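Local coordinates for protein urocanate hydratase (Paenibacillus sp. Soil724D2, PDB 7NED) that probably hydrates thiourocanate in bacterial ergothioneine catabolism, a urocanase-family lyase that holds NAD+ as cofactor and is seen here with urocanate bound, at residues Ala473-His479 with Ser491-Val497; Thr84-Ala88 with Glu503-Arg507; Ile160-Gly164 with Tyr238-Val242; Ser439-Asn444 with Tyr488-Ala492. One frame throughout, in Å; residues are numbered along the deposited sequence.

Interaction 1: residues Ala473-His479 with Ser491-Val497; sequences ADLVTIH and SAGVTLV
Backbone hydrogen bonds join this antiparallel hairpin. Ser491 N to His479 O is 2.8 Å and His479 N to Ser491 O 2.9 Å; Gly493 N to Thr477 O is 3.0 Å and Thr477 N to Gly493 O 3.2 Å; Thr495 N to Leu475 O is 2.9 Å and Leu475 N to Thr495 O 3.1 Å. Asp474 N also reaches Thr495 O at 3.0 Å, so Asp474 and Leu475 both face Thr495 in a classic beta bulge, Asp474 at phi/psi -92/-35. Asp474, chi1 m, turns OD1 to Val497 N at 2.8 Å, while its carboxylate forms salt bridges with Arg507 and Arg18. Between the hydrogen-bonded pairs lie Val476-Val494 (CA-CA 4.6 Å) and Ile478-Ala492 (CA-CA 4.4 Å). The strand axes, 4.6 Å apart at closest, run at 164°. Leu475, Thr477, His479, Ser491 and Thr495 share one face, where a CB on Gly493 would lie a tight 3.1 Å from Thr477 CG2. Val476, Ile478, Ala492 and Val494 take the other, where Ala473 CB comes within 3.4 Å of Val494 CG2 and Met466 and Leu462 of the second subunit also pack. Strand 91-95 flanks 475-480. The main chain thus carries the pairing, and a buried carboxylate holds the bulged end.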
loop_
_atom_site.group_PDB
_atom_site.type_symbol
_atom_site.label_atom_id
_atom_site.label_comp_id
_atom_site.label_asym_id
_atom_site.label_seq_id
_atom_site.Cartn_x
_atom_site.Cartn_y
_atom_site.Cartn_z
ATOM N N ALA A 473 3.069 16.734 6.683
ATOM C CA ALA A 473 1.621 16.800 6.746
ATOM C C ALA A 473 1.141 16.448 8.163
ATOM O O ALA A 473 1.889 15.918 9.002
ATOM C CB ALA A 473 1.020 15.843 5.707
ATOM N N ASP A 474 -0.127 16.769 8.444
ATOM C CA ASP A 474 -0.669 16.506 9.778
ATOM C C ASP A 474 -1.327 15.152 9.856
ATOM O O ASP A 474 -1.261 14.485 10.892
ATOM C CB ASP A 474 -1.705 17.597 10.155
ATOM C CG ASP A 474 -1.029 18.934 10.455
ATOM O OD1 ASP A 474 -1.038 19.801 9.553
ATOM O OD2 ASP A 474 -0.411 19.077 11.540
ATOM N N LEU A 475 -1.958 14.718 8.776
ATOM C CA LEU A 475 -2.558 13.391 8.733
ATOM C C LEU A 475 -2.351 12.798 7.349
ATOM O O LEU A 475 -2.597 13.468 6.343
ATOM C CB LEU A 475 -4.066 13.454 9.059
ATOM C CG LEU A 475 -4.869 12.141 9.101
ATOM C CD1 LEU A 475 -6.079 12.233 10.057
ATOM C CD2 LEU A 475 -5.340 11.705 7.721
ATOM N N VAL A 476 -1.932 11.535 7.291
ATOM C CA VAL A 476 -1.750 10.840 6.024
ATOM C C VAL A 476 -2.450 9.491 6.114
ATOM O O VAL A 476 -2.414 8.827 7.157
ATOM C CB VAL A 476 -0.243 10.667 5.698
ATOM C CG1 VAL A 476 -0.047 9.921 4.384
ATOM C CG2 VAL A 476 0.418 12.014 5.661
ATOM N N THR A 477 -3.077 9.083 5.030
ATOM C CA THR A 477 -3.835 7.840 5.022
ATOM C C THR A 477 -3.624 7.101 3.706
ATOM O O THR A 477 -3.442 7.722 2.660
ATOM C CB THR A 477 -5.335 8.105 5.250
ATOM O OG1 THR A 477 -6.013 6.857 5.421
ATOM C CG2 THR A 477 -5.983 8.874 4.061
ATOM N N ILE A 478 -3.658 5.771 3.776
ATOM C CA ILE A 478 -3.756 4.900 2.610
ATOM C C ILE A 478 -4.993 4.025 2.773
ATOM O O ILE A 478 -5.132 3.310 3.772
ATOM C CB ILE A 478 -2.512 4.020 2.443
ATOM C CG1 ILE A 478 -1.282 4.900 2.270
ATOM C CG2 ILE A 478 -2.712 3.118 1.236
ATOM C CD1 ILE A 478 0.067 4.104 2.365
ATOM N N HIS A 479 -5.884 4.064 1.782
ATOM C CA HIS A 479 -7.107 3.262 1.804
ATOM C C HIS A 479 -7.109 2.294 0.639
ATOM O O HIS A 479 -6.535 2.594 -0.409
ATOM C CB HIS A 479 -8.365 4.142 1.656
ATOM C CG HIS A 479 -8.621 5.037 2.830
ATOM N ND1 HIS A 479 -9.777 5.772 2.954
ATOM C CD2 HIS A 479 -7.871 5.319 3.921
ATOM C CE1 HIS A 479 -9.729 6.463 4.085
ATOM N NE2 HIS A 479 -8.589 6.197 4.695
ATOM N N SER A 491 -5.911 4.210 -2.572
ATOM C CA SER A 491 -5.828 5.668 -2.641
ATOM C C SER A 491 -5.075 6.200 -1.421
ATOM O O SER A 491 -4.835 5.476 -0.464
ATOM C CB SER A 491 -7.213 6.298 -2.744
ATOM O OG SER A 491 -7.969 6.023 -1.559
ATOM N N ALA A 492 -4.744 7.499 -1.444
ATOM C CA ALA A 492 -4.038 8.157 -0.351
ATOM C C ALA A 492 -4.621 9.542 -0.141
ATOM O O ALA A 492 -5.032 10.201 -1.100
ATOM C CB ALA A 492 -2.510 8.256 -0.629
ATOM N N GLY A 493 -4.689 9.974 1.125
ATOM C CA GLY A 493 -5.224 11.279 1.454
ATOM C C GLY A 493 -4.257 12.006 2.366
ATOM O O GLY A 493 -3.285 11.426 2.853
ATOM N N VAL A 494 -4.530 13.287 2.582
ATOM C CA VAL A 494 -3.623 14.138 3.351
ATOM C C VAL A 494 -4.431 15.271 3.974
ATOM O O VAL A 494 -5.355 15.794 3.353
ATOM C CB VAL A 494 -2.479 14.673 2.459
ATOM C CG1 VAL A 494 -3.041 15.646 1.357
ATOM C CG2 VAL A 494 -1.408 15.362 3.311
ATOM N N THR A 495 -4.131 15.613 5.220
ATOM C CA THR A 495 -4.764 16.771 5.868
ATOM C C THR A 495 -3.661 17.662 6.403
ATOM O O THR A 495 -2.644 17.163 6.920
ATOM C CB THR A 495 -5.683 16.343 7.022
ATOM O OG1 THR A 495 -6.736 15.526 6.502
ATOM C CG2 THR A 495 -6.267 17.539 7.715
ATOM N N LEU A 496 -3.851 18.969 6.243
ATOM C CA LEU A 496 -2.960 20.004 6.754
ATOM C C LEU A 496 -3.759 20.929 7.642
ATOM O O LEU A 496 -4.940 21.186 7.373
ATOM C CB LEU A 496 -2.323 20.816 5.630
ATOM C CG LEU A 496 -1.317 20.001 4.804
ATOM C CD1 LEU A 496 -1.130 20.681 3.447
ATOM C CD2 LEU A 496 0.035 19.904 5.559
ATOM N N VAL A 497 -3.119 21.432 8.697
ATOM C CA VAL A 497 -3.762 22.391 9.595
ATOM C C VAL A 497 -3.016 23.700 9.443
ATOM O O VAL A 497 -1.817 23.779 9.744
ATOM C CB VAL A 497 -3.753 21.921 11.055
ATOM C CG1 VAL A 497 -4.484 22.973 11.940
ATOM C CG2 VAL A 497 -4.373 20.539 11.178
HETATM O O HOH W 1 -9.351 3.609 -1.868
#

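Interaction 2: residues Thr84-Ala88 with Glu503-Arg507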
loop_
_atom_site.group_PDB
_atom_site.type_symbol
_atom_site.label_atom_id
_atom_site.label_comp_id
_atom_site.label_asym_id
_atom_site.label_seq_id
_atom_site.Cartn_x
_atom_site.Cartn_y
_atom_site.Cartn_z
ATOM N N THR A 84 7.614 10.721 17.419
ATOM C CA THR A 84 8.214 11.097 16.147
ATOM C C THR A 84 8.850 12.459 16.322
ATOM O O THR A 84 9.809 12.591 17.075
ATOM C CB THR A 84 7.191 11.075 15.012
ATOM O OG1 THR A 84 6.012 11.823 15.391
ATOM C CG2 THR A 84 6.795 9.632 14.764
ATOM N N HIS A 85 8.319 13.483 15.668
ATOM C CA HIS A 85 8.838 14.830 15.839
ATOM C C HIS A 85 7.728 15.770 15.398
ATOM O O HIS A 85 6.710 15.336 14.866
ATOM C CB HIS A 85 10.129 15.069 15.043
ATOM C CG HIS A 85 10.018 14.733 13.594
ATOM N ND1 HIS A 85 9.803 15.694 12.631
ATOM C CD2 HIS A 85 10.055 13.544 12.942
ATOM C CE1 HIS A 85 9.741 15.117 11.443
ATOM N NE2 HIS A 85 9.901 13.813 11.604
ATOM N N ARG A 86 7.907 17.062 15.640
ATOM C CA ARG A 86 6.732 17.888 15.394
ATOM C C ARG A 86 6.557 18.255 13.934
ATOM O O ARG A 86 5.554 18.889 13.602
ATOM C CB ARG A 86 6.760 19.161 16.252
ATOM C CG ARG A 86 7.808 20.183 15.876
ATOM C CD ARG A 86 7.831 21.323 16.929
ATOM N NE ARG A 86 8.695 22.422 16.508
ATOM C CZ ARG A 86 10.015 22.440 16.709
ATOM N NH1 ARG A 86 10.619 21.421 17.329
ATOM N NH2 ARG A 86 10.738 23.470 16.289
ATOM N N PHE A 87 7.495 17.878 13.059
ATOM C CA PHE A 87 7.284 18.034 11.627
ATOM C C PHE A 87 6.917 16.718 10.976
ATOM O O PHE A 87 7.129 16.532 9.767
ATOM C CB PHE A 87 8.512 18.654 10.972
ATOM C CG PHE A 87 8.762 20.034 11.445
ATOM C CD1 PHE A 87 8.077 21.108 10.877
ATOM C CD2 PHE A 87 9.637 20.266 12.505
ATOM C CE1 PHE A 87 8.287 22.389 11.336
ATOM C CE2 PHE A 87 9.854 21.545 12.970
ATOM C CZ PHE A 87 9.177 22.620 12.376
ATOM N N ALA A 88 6.374 15.814 11.749
ATOM C CA ALA A 88 5.868 14.551 11.252
ATOM C C ALA A 88 4.368 14.525 11.441
ATOM O O ALA A 88 3.847 15.236 12.300
ATOM C CB ALA A 88 6.494 13.371 12.006
ATOM N N GLU A 503 5.930 27.930 11.595
ATOM C CA GLU A 503 6.348 26.568 11.296
ATOM C C GLU A 503 5.341 25.874 10.391
ATOM O O GLU A 503 5.729 25.105 9.498
ATOM C CB GLU A 503 6.576 25.801 12.596
ATOM C CG GLU A 503 7.882 26.208 13.245
ATOM C CD GLU A 503 8.222 25.383 14.450
ATOM O OE1 GLU A 503 9.351 25.524 14.985
ATOM O OE2 GLU A 503 7.354 24.599 14.885
ATOM N N SER A 504 4.048 26.176 10.554
ATOM C CA SER A 504 3.056 25.607 9.642
ATOM C C SER A 504 3.255 26.079 8.209
ATOM O O SER A 504 2.899 25.359 7.264
ATOM C CB SER A 504 1.649 25.927 10.161
ATOM O OG SER A 504 1.455 25.183 11.357
ATOM N N ASP A 505 3.802 27.284 8.014
ATOM C CA ASP A 505 4.078 27.750 6.660
ATOM C C ASP A 505 4.955 26.746 5.926
ATOM O O ASP A 505 4.680 26.369 4.774
ATOM C CB ASP A 505 4.757 29.111 6.711
ATOM C CG ASP A 505 3.795 30.233 7.034
ATOM O OD1 ASP A 505 2.588 30.105 6.710
ATOM O OD2 ASP A 505 4.240 31.240 7.632
ATOM N N ILE A 506 6.027 26.303 6.585
ATOM C CA ILE A 506 6.907 25.315 5.970
ATOM C C ILE A 506 6.139 24.035 5.669
ATOM O O ILE A 506 6.257 23.468 4.577
ATOM C CB ILE A 506 8.119 25.024 6.876
ATOM C CG1 ILE A 506 8.861 26.316 7.179
ATOM C CG2 ILE A 506 9.007 23.960 6.228
ATOM C CD1 ILE A 506 9.340 26.379 8.585
ATOM N N ARG A 507 5.369 23.539 6.647
ATOM C CA ARG A 507 4.657 22.276 6.435
ATOM C C ARG A 507 3.709 22.377 5.244
ATOM O O ARG A 507 3.646 21.472 4.391
ATOM C CB ARG A 507 3.896 21.896 7.705
ATOM C CG ARG A 507 4.836 21.688 8.929
ATOM C CD ARG A 507 4.107 21.075 10.157
ATOM N NE ARG A 507 2.962 21.877 10.594
ATOM C CZ ARG A 507 1.715 21.625 10.216
ATOM N NH1 ARG A 507 1.483 20.592 9.397
ATOM N NH2 ARG A 507 0.705 22.405 10.653
#
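Thr84 and His85 lead out of strand 77-83 without reaching the helix, and His85 opens a type I beta turn that ends at Ala88, closed by Ala88 N to His85 O at 3.2 Å. Arg86 is the first residue to cross. With chi1 p and the chain then extended, its guanidinium meets the carboxylate of Glu503 side-on in a two-pronged salt bridge: NE to OE2 of Glu503 is 3.0 Å and NH2 to OE1 of Glu503 is 2.8 Å, both nearly straight. Phe87 follows, chi1 m, carrying its ring to Glu503 and Arg507, one helical turn apart. Its CZ comes 3.6 Å from CD of Glu503, and its CD1 rests 3.8 Å from CG of Arg507, which sits at the ring edge. The charged end of Arg507 turns elsewhere, to a salt bridge with Asp474 and to Ser504 OG, 3.0 Å from Arg507 NH2. Ala88 points away from the helix and packs on Ser470 of the second subunit. The result is a turn-to-helix contact: the loop between strands 77-83 and 91-95 of the N-terminal part docks on the first turn of helix 502-525 in the C-terminal part.

Interaction 3: residues Ile160-Gly164 with Tyr238-Val242; sequences ILTAG and YPELV
This is apolar strand-to-helix packing inside the Rossmann-like domain, where helix 234-243 lies against the parallel sheet at strand 159-163. Residues 160-163 are extended, and residues 238-242 are helical, with Val242 N bonded to Tyr238 O at 3.2 Å and a kink at Pro239, whose nitrogen has no hydrogen to give to the preceding turn. The two segment axes run 151° apart in direction and come within 11.3 Å, the spacing being filled by side chains; the nearest CA atoms are Leu161 and Tyr238, 8.7 Å apart. Leu161 (chi1 t, chi2 p) is the centrepiece. Its CD2 stands 3.6 Å from the centroid of the Tyr238 ring, 9° off the normal, a CH-pi contact over the face, and also 3.6 Å from CD1 of Leu241 (chi1 m, chi2 t), one turn further along the helix. Tyr238, chi1 m, reaches across to the strand backbone, its OH 3.0 Å from Thr162 C and 3.7 Å from Ala163 CB; that hydroxyl is hydrogen-bonded to Thr252 O. At the strand's end a CB on Gly164, at phi/psi 93/113, would jam against the carbonyl O of Ala163, which calls for glycine; Gly164 touches NAD, and the strand thus leads to the dinucleotide, as is usual in Rossmann-like folds. Strands 182-187 and 250-251 flank strand 159-163, while helix 282-305 packs on Tyr238, Pro239 and Val242.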
loop_
_atom_site.group_PDB
_atom_site.type_symbol
_atom_site.label_atom_id
_atom_site.label_comp_id
_atom_site.label_asym_id
_atom_site.label_seq_id
_atom_site.Cartn_x
_atom_site.Cartn_y
_atom_site.Cartn_z
ATOM N N ILE A 160 -30.620 16.271 -18.152
ATOM C CA ILE A 160 -29.743 15.327 -17.470
ATOM C C ILE A 160 -30.622 14.380 -16.671
ATOM O O ILE A 160 -31.535 14.807 -15.954
ATOM C CB ILE A 160 -28.746 16.047 -16.547
ATOM C CG1 ILE A 160 -27.898 17.052 -17.330
ATOM C CG2 ILE A 160 -27.817 14.996 -15.828
ATOM C CD1 ILE A 160 -27.093 17.934 -16.408
ATOM N N LEU A 161 -30.365 13.095 -16.801
ATOM C CA LEU A 161 -31.017 12.101 -15.980
ATOM C C LEU A 161 -29.957 11.473 -15.101
ATOM O O LEU A 161 -28.925 11.056 -15.609
ATOM C CB LEU A 161 -31.672 11.030 -16.837
ATOM C CG LEU A 161 -32.179 9.804 -16.081
ATOM C CD1 LEU A 161 -33.410 10.152 -15.241
ATOM C CD2 LEU A 161 -32.457 8.674 -17.087
ATOM N N THR A 162 -30.231 11.368 -13.806
ATOM C CA THR A 162 -29.311 10.624 -12.953
ATOM C C THR A 162 -30.103 9.975 -11.828
ATOM O O THR A 162 -31.336 10.059 -11.781
ATOM C CB THR A 162 -28.193 11.530 -12.426
ATOM O OG1 THR A 162 -27.231 10.727 -11.720
ATOM C CG2 THR A 162 -28.743 12.593 -11.492
ATOM N N ALA A 163 -29.386 9.357 -10.883
ATOM C CA ALA A 163 -30.061 8.738 -9.754
ATOM C C ALA A 163 -29.149 8.824 -8.537
ATOM O O ALA A 163 -27.926 8.957 -8.662
ATOM C CB ALA A 163 -30.405 7.272 -10.052
ATOM N N GLY A 164 -29.763 8.731 -7.358
ATOM C CA GLY A 164 -29.023 8.729 -6.125
ATOM C C GLY A 164 -28.891 10.110 -5.519
ATOM O O GLY A 164 -28.215 10.972 -6.076
ATOM N N TYR A 238 -35.475 4.116 -15.486
ATOM C CA TYR A 238 -34.661 4.220 -16.693
ATOM C C TYR A 238 -35.238 3.374 -17.813
ATOM O O TYR A 238 -35.382 3.893 -18.937
ATOM C CB TYR A 238 -33.202 3.848 -16.435
ATOM C CG TYR A 238 -32.358 4.881 -15.710
ATOM C CD1 TYR A 238 -31.013 5.011 -16.008
ATOM C CD2 TYR A 238 -32.903 5.711 -14.725
ATOM C CE1 TYR A 238 -30.226 5.917 -15.349
ATOM C CE2 TYR A 238 -32.121 6.623 -14.060
ATOM C CZ TYR A 238 -30.768 6.708 -14.373
ATOM O OH TYR A 238 -29.972 7.608 -13.704
ATOM N N PRO A 239 -35.616 2.116 -17.590
ATOM C CA PRO A 239 -36.212 1.341 -18.690
ATOM C C PRO A 239 -37.521 1.926 -19.160
ATOM O O PRO A 239 -37.846 1.810 -20.350
ATOM C CB PRO A 239 -36.425 -0.051 -18.079
ATOM C CG PRO A 239 -35.466 -0.113 -16.919
ATOM C CD PRO A 239 -35.399 1.288 -16.384
ATOM N N GLU A 240 -38.278 2.548 -18.253
ATOM C CA GLU A 240 -39.534 3.184 -18.645
ATOM C C GLU A 240 -39.291 4.363 -19.588
ATOM O O GLU A 240 -40.043 4.565 -20.547
ATOM C CB GLU A 240 -40.303 3.609 -17.398
ATOM C CG GLU A 240 -41.528 4.450 -17.669
ATOM C CD GLU A 240 -42.659 3.657 -18.295
ATOM O OE1 GLU A 240 -43.722 4.263 -18.543
ATOM O OE2 GLU A 240 -42.493 2.436 -18.533
ATOM N N LEU A 241 -38.245 5.152 -19.354
ATOM C CA LEU A 241 -37.950 6.222 -20.301
ATOM C C LEU A 241 -37.570 5.649 -21.655
ATOM O O LEU A 241 -37.912 6.209 -22.704
ATOM C CB LEU A 241 -36.838 7.110 -19.763
ATOM C CG LEU A 241 -37.161 7.796 -18.445
ATOM C CD1 LEU A 241 -35.920 8.528 -17.964
ATOM C CD2 LEU A 241 -38.320 8.783 -18.665
ATOM N N VAL A 242 -36.872 4.523 -21.656
ATOM C CA VAL A 242 -36.559 3.848 -22.905
ATOM C C VAL A 242 -37.841 3.392 -23.583
ATOM O O VAL A 242 -37.998 3.497 -24.807
ATOM C CB VAL A 242 -35.615 2.668 -22.629
ATOM C CG1 VAL A 242 -35.476 1.813 -23.868
ATOM C CG2 VAL A 242 -34.260 3.189 -22.132
#

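Interaction 4: residues Ser439-Asn444 with Tyr488-Ala492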
loop_
_atom_site.group_PDB
_atom_site.type_symbol
_atom_site.label_atom_id
_atom_site.label_comp_id
_atom_site.label_asym_id
_atom_site.label_seq_id
_atom_site.Cartn_x
_atom_site.Cartn_y
_atom_site.Cartn_z
ATOM N N SER A 439 -2.855 10.160 -6.255
ATOM C CA SER A 439 -3.444 9.572 -5.074
ATOM C C SER A 439 -4.547 8.565 -5.166
ATOM O O SER A 439 -5.174 8.191 -4.212
ATOM C CB SER A 439 -3.764 10.697 -4.116
ATOM O OG SER A 439 -4.757 11.442 -4.644
ATOM N N MET A 440 -4.679 8.047 -6.347
ATOM C CA MET A 440 -5.674 7.090 -6.631
ATOM C C MET A 440 -5.380 6.155 -7.801
ATOM O O MET A 440 -5.069 6.590 -8.868
ATOM C CB MET A 440 -6.946 7.835 -6.862
ATOM C CG MET A 440 -7.992 7.130 -7.594
ATOM S SD MET A 440 -8.763 6.039 -6.472
ATOM C CE MET A 440 -10.013 7.051 -5.800
ATOM N N THR A 441 -5.559 4.895 -7.543
ATOM C CA THR A 441 -5.414 3.895 -8.567
ATOM C C THR A 441 -6.701 3.104 -8.564
ATOM O O THR A 441 -7.063 2.573 -7.574
ATOM C CB THR A 441 -4.203 2.968 -8.340
ATOM O OG1 THR A 441 -3.012 3.706 -8.378
ATOM C CG2 THR A 441 -4.186 1.887 -9.338
ATOM N N HIS A 442 -7.363 3.085 -9.703
ATOM C CA HIS A 442 -8.584 2.381 -9.919
ATOM C C HIS A 442 -8.835 2.263 -11.408
ATOM O O HIS A 442 -9.279 3.177 -11.981
ATOM C CB HIS A 442 -9.724 3.125 -9.292
ATOM C CG HIS A 442 -10.993 2.350 -9.228
ATOM N ND1 HIS A 442 -11.370 1.458 -10.182
ATOM C CD2 HIS A 442 -11.984 2.359 -8.325
ATOM C CE1 HIS A 442 -12.543 0.968 -9.883
ATOM N NE2 HIS A 442 -12.932 1.489 -8.752
ATOM N N PRO A 443 -8.531 1.097 -11.962
ATOM C CA PRO A 443 -8.629 0.771 -13.376
ATOM C C PRO A 443 -10.006 1.016 -13.985
ATOM O O PRO A 443 -10.074 1.101 -15.158
ATOM C CB PRO A 443 -8.220 -0.700 -13.436
ATOM C CG PRO A 443 -7.490 -0.948 -12.200
ATOM C CD PRO A 443 -8.141 -0.081 -11.191
ATOM N N ASN A 444 -11.051 1.115 -13.198
ATOM C CA ASN A 444 -12.346 1.438 -13.800
ATOM C C ASN A 444 -12.887 2.761 -13.288
ATOM O O ASN A 444 -14.071 3.065 -13.492
ATOM C CB ASN A 444 -13.356 0.307 -13.568
ATOM C CG ASN A 444 -12.911 -0.991 -14.196
ATOM O OD1 ASN A 444 -12.214 -0.991 -15.205
ATOM N ND2 ASN A 444 -13.292 -2.098 -13.598
ATOM N N TYR A 488 -10.326 -3.290 -6.288
ATOM C CA TYR A 488 -10.350 -2.346 -7.397
ATOM C C TYR A 488 -9.466 -1.129 -7.176
ATOM O O TYR A 488 -9.001 -0.528 -8.152
ATOM C CB TYR A 488 -11.788 -1.863 -7.675
ATOM C CG TYR A 488 -12.608 -2.825 -8.496
ATOM C CD1 TYR A 488 -13.436 -3.761 -7.878
ATOM C CD2 TYR A 488 -12.548 -2.813 -9.884
ATOM C CE1 TYR A 488 -14.189 -4.652 -8.620
ATOM C CE2 TYR A 488 -13.323 -3.695 -10.640
ATOM C CZ TYR A 488 -14.133 -4.612 -9.994
ATOM O OH TYR A 488 -14.911 -5.488 -10.708
ATOM N N MET A 489 -9.215 -0.729 -5.941
ATOM C CA MET A 489 -8.581 0.573 -5.811
ATOM C C MET A 489 -7.772 0.690 -4.546
ATOM O O MET A 489 -8.052 0.051 -3.516
ATOM C CB MET A 489 -9.541 1.778 -5.814
ATOM C CG MET A 489 -10.502 1.887 -4.693
ATOM S SD MET A 489 -11.544 3.406 -4.909
ATOM C CE MET A 489 -12.566 3.148 -3.486
ATOM N N THR A 490 -6.810 1.591 -4.630
ATOM C CA THR A 490 -5.974 1.997 -3.515
ATOM C C THR A 490 -5.810 3.485 -3.676
ATOM O O THR A 490 -5.596 3.961 -4.800
ATOM C CB THR A 490 -4.621 1.268 -3.554
ATOM O OG1 THR A 490 -4.849 -0.105 -3.262
ATOM C CG2 THR A 490 -3.626 1.833 -2.517
ATOM N N SER A 491 -5.911 4.210 -2.572
ATOM C CA SER A 491 -5.828 5.668 -2.641
ATOM C C SER A 491 -5.075 6.200 -1.421
ATOM O O SER A 491 -4.835 5.476 -0.464
ATOM C CB SER A 491 -7.213 6.298 -2.744
ATOM O OG SER A 491 -7.969 6.023 -1.559
ATOM N N ALA A 492 -4.744 7.499 -1.444
ATOM C CA ALA A 492 -4.038 8.157 -0.351
ATOM C C ALA A 492 -4.621 9.542 -0.141
ATOM O O ALA A 492 -5.032 10.201 -1.100
ATOM C CB ALA A 492 -2.510 8.256 -0.629
#
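The two segments run antiparallel, their end-to-end directions 165° apart, and three backbone hydrogen bonds zip them together. Ala492 N gives to Ser439 O at 2.9 Å, and Thr441 and Thr490 form a reciprocal hydrogen-bonded pair, Thr441 N to Thr490 O at 2.9 Å and Thr490 N to Thr441 O at 3.1 Å. Between them Met440 and Ser491 make a non-hydrogen-bonded pair, CA to CA 4.2 Å. Beyond Thr441 the regular pairing stops: Tyr488 O points at His442, 3.4 Å from its CA, and approaches Pro443 CD at 3.2 Å, where proline offers no amide hydrogen. Strands 428-441 and 490-498 are neighbours in the mixed sheet, which also takes in strands 69-74, 77-83 and 91-95, and here their paired ends fray into loops beside the cofactor, with Met489 touching NAD. The side chains of Met440 and Ser491 lie on one face, Met440 SD 4.0 Å from Ser491 CB, and Ser491 OG is hydrogen-bonded to His434. Thr441 and Thr490 take the opposite face. Met440 CE comes 4.1 Å from SD of Met489, whose sulfur sits at the edge of the His442 ring, 4.7 Å from its centroid. Over a face of that ring lies Tyr488 CB, 3.9 Å from the His442 centroid, a CH-pi contact. Within the loop His442 ND1 accepts from Asn444 N at 3.1 Å. Pro443 and Asn444 pack on Trp102, and Tyr488 on Arg101, of the second subunit.

How the interactions relate
Interactions 1 and 4 are buried neighbours in one mixed sheet: strand 490-498 pairs with 475-480 in the first and with 428-441 in the second, and the two share Ser491 and Ala492. Both rest mainly on backbone hydrogen bonds. Interaction 2, only partly buried, relies instead on a salt bridge and an aromatic side chain, yet it joins interaction 1 directly, for Arg507 NH1 lies 2.6 Å from OD1 of Asp474 in a salt bridge. Interaction 3 stands apart in the Rossmann-like domain, centres about 37 Å from interaction 1, and is buried apolar packing. Interactions 3 and 4 approach NAD from different domains; 1, 2 and 4 also touch the second subunit.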